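Side-chain contact in galactose-1-phosphate uridylyltransferase (Bacillus cereus, PDB 4QVU), which is of unknown function but has a HIT-like fold, binds zinc, and may act as a UDP-glucose:hexose-1-phosphate uridylyltransferase: residues Q187-V190 / R191-T195. Numbering follows the deposited sequence.
Sequences QQTV and RYILT
The guanidinium of Arg191 carries the Gln187 amide stacked on one face and the Gln188 amide at its edge, all within helix 179-195, which packs on the antiparallel sheet of this HIT-like fold. Gln187 CD sits over the centre of the guanidinium, 3.5 Å from Arg191 CZ, and the two planes are only 14° apart. The Gln187 chain gets there by staying extended, with CG anti to its backbone N (chi1 -169°). Gln187 NE2 hydrogen-bonds to Ile74 O and Tyr77 O, while Arg191 NE bonds to Ala75 O, so the stacked pair ties the helix to the 74-77 segment. The Gln188 chain bends at chi2 (-52°), and its amide plane stands almost perpendicular to the guanidinium plane; its NE2 bonds to Tyr251 O.

Farther round the helix, Val190 CG1 lies 4.0 Å from Leu194 CD1; both residues touch Tyr204 of strand 203-211, while Thr189 and Ile193 face Phe169 and Val219 of the sheet. The N-H groups of Arg191 to Leu194 make regular i to i+4 bonds; at Thr195 the backbone bond to Arg191 O is weak, but Thr195 OG1 bonds to Arg191 O at 2.8 Å. At the guanidinium edge, Arg191 NH1 donates to Gln188 OE1 at 2.8 Å, in the plane of the amide carbonyl.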
ATOM      1  N   GLN A 187      16.573  16.099 -17.894  1.00 70.64           N
ATOM      2  CA  GLN A 187      16.356  17.526 -18.106  1.00 70.79           C
ATOM      3  C   GLN A 187      14.904  17.823 -18.491  1.00 74.28           C
ATOM      4  O   GLN A 187      14.321  18.717 -17.887  1.00 74.73           O
ATOM      5  CB  GLN A 187      17.304  18.089 -19.160  1.00 73.85           C
ATOM      6  CG  GLN A 187      17.272  19.613 -19.194  1.00 81.71           C
ATOM      7  CD  GLN A 187      18.248  20.216 -20.159  1.00 91.31           C
ATOM      8  OE1 GLN A 187      18.350  19.813 -21.324  1.00 86.27           O
ATOM      9  NE2 GLN A 187      18.922  21.259 -19.709  1.00 79.93           N
ATOM     10  N   GLN A 188      14.310  17.069 -19.435  1.00 70.81           N
ATOM     11  CA  GLN A 188      12.922  17.300 -19.865  1.00 71.32           C
ATOM     12  C   GLN A 188      11.931  16.979 -18.749  1.00 74.11           C
ATOM     13  O   GLN A 188      11.018  17.775 -18.524  1.00 75.17           O
ATOM     14  CB  GLN A 188      12.565  16.495 -21.129  1.00 73.65           C
ATOM     15  CG  GLN A 188      13.323  16.931 -22.392  1.00 83.96           C
ATOM     16  CD  GLN A 188      13.229  18.422 -22.649  1.00100.74           C
ATOM     17  OE1 GLN A 188      14.152  19.186 -22.334  1.00 92.95           O
ATOM     18  NE2 GLN A 188      12.093  18.874 -23.173  1.00 95.52           N
ATOM     19  N   THR A 189      12.130  15.860 -18.024  1.00 68.27           N
ATOM     20  CA  THR A 189      11.245  15.479 -16.930  1.00 66.44           C
ATOM     21  C   THR A 189      11.321  16.549 -15.837  1.00 70.32           C
ATOM     22  O   THR A 189      10.276  16.941 -15.335  1.00 71.29           O
ATOM     23  CB  THR A 189      11.562  14.068 -16.393  1.00 72.63           C
ATOM     24  OG1 THR A 189      11.609  13.128 -17.480  1.00 67.63           O
ATOM     25  CG2 THR A 189      10.543  13.598 -15.354  1.00 68.78           C
ATOM     26  N   VAL A 190      12.527  17.059 -15.518  1.00 66.72           N
ATOM     27  CA  VAL A 190      12.733  18.125 -14.519  1.00 66.69           C
ATOM     28  C   VAL A 190      12.000  19.401 -14.985  1.00 72.43           C
ATOM     29  O   VAL A 190      11.240  19.978 -14.200  1.00 72.67           O
ATOM     30  CB  VAL A 190      14.247  18.380 -14.252  1.00 70.57           C
ATOM     31  CG1 VAL A 190      14.505  19.755 -13.626  1.00 71.33           C
ATOM     32  CG2 VAL A 190      14.840  17.269 -13.389  1.00 68.40           C
ATOM     33  N   ARG A 191      12.190  19.798 -16.263  1.00 70.23           N
ATOM     34  CA  ARG A 191      11.548  20.966 -16.878  1.00 72.36           C
ATOM     35  C   ARG A 191      10.030  20.880 -16.739  1.00 77.88           C
ATOM     36  O   ARG A 191       9.407  21.883 -16.394  1.00 80.18           O
ATOM     37  CB  ARG A 191      11.941  21.116 -18.354  1.00 71.04           C
ATOM     38  CG  ARG A 191      13.296  21.767 -18.535  1.00 75.15           C
ATOM     39  CD  ARG A 191      13.797  21.696 -19.960  1.00 82.46           C
ATOM     40  NE  ARG A 191      14.977  22.542 -20.137  1.00 90.38           N
ATOM     41  CZ  ARG A 191      15.794  22.494 -21.183  1.00100.95           C
ATOM     42  NH1 ARG A 191      15.599  21.603 -22.147  1.00 84.39           N
ATOM     43  NH2 ARG A 191      16.834  23.313 -21.258  1.00 87.55           N
ATOM     44  N   TYR A 192       9.448  19.681 -16.956  1.00 72.04           N
ATOM     45  CA  TYR A 192       8.012  19.442 -16.820  1.00 71.14           C
ATOM     46  C   TYR A 192       7.566  19.633 -15.368  1.00 72.89           C
ATOM     47  O   TYR A 192       6.538  20.271 -15.142  1.00 73.22           O
ATOM     48  CB  TYR A 192       7.632  18.030 -17.320  1.00 70.95           C
ATOM     49  CG  TYR A 192       6.269  17.555 -16.861  1.00 71.05           C
ATOM     50  CD1 TYR A 192       5.102  18.059 -17.434  1.00 74.52           C
ATOM     51  CD2 TYR A 192       6.143  16.608 -15.849  1.00 69.14           C
ATOM     52  CE1 TYR A 192       3.846  17.637 -17.002  1.00 74.47           C
ATOM     53  CE2 TYR A 192       4.894  16.184 -15.405  1.00 68.49           C
ATOM     54  CZ  TYR A 192       3.749  16.702 -15.984  1.00 75.62           C
ATOM     55  OH  TYR A 192       2.524  16.282 -15.533  1.00 75.86           O
ATOM     56  N   ILE A 193       8.324  19.077 -14.398  1.00 67.73           N
ATOM     57  CA  ILE A 193       7.996  19.167 -12.967  1.00 66.80           C
ATOM     58  C   ILE A 193       7.990  20.638 -12.530  1.00 75.10           C
ATOM     59  O   ILE A 193       7.035  21.075 -11.884  1.00 75.66           O
ATOM     60  CB  ILE A 193       8.951  18.316 -12.081  1.00 66.67           C
ATOM     61  CG1 ILE A 193       8.777  16.815 -12.395  1.00 64.49           C
ATOM     62  CG2 ILE A 193       8.714  18.597 -10.580  1.00 65.30           C
ATOM     63  CD1 ILE A 193       9.759  15.909 -11.741  1.00 63.03           C
ATOM     64  N   LEU A 194       9.012  21.403 -12.933  1.00 73.51           N
ATOM     65  CA  LEU A 194       9.124  22.807 -12.550  1.00 75.46           C
ATOM     66  C   LEU A 194       8.114  23.704 -13.268  1.00 84.88           C
ATOM     67  O   LEU A 194       7.820  24.785 -12.751  1.00 87.19           O
ATOM     68  CB  LEU A 194      10.541  23.333 -12.835  1.00 75.74           C
ATOM     69  CG  LEU A 194      11.692  22.692 -12.064  1.00 77.49           C
ATOM     70  CD1 LEU A 194      13.002  23.286 -12.488  1.00 78.77           C
ATOM     71  CD2 LEU A 194      11.523  22.847 -10.559  1.00 77.76           C
ATOM     72  N   THR A 195       7.562  23.263 -14.427  1.00 82.91           N
ATOM     73  CA  THR A 195       6.666  24.095 -15.228  1.00 85.35           C
ATOM     74  C   THR A 195       5.180  23.658 -15.182  1.00 91.03           C
ATOM     75  O   THR A 195       4.348  24.503 -14.847  1.00 92.77           O
ATOM     76  CB  THR A 195       7.142  24.097 -16.692  1.00 86.54           C
ATOM     77  OG1 THR A 195       8.506  24.504 -16.729  1.00 80.75           O
ATOM     78  CG2 THR A 195       6.307  24.999 -17.597  1.00 86.59           C
TER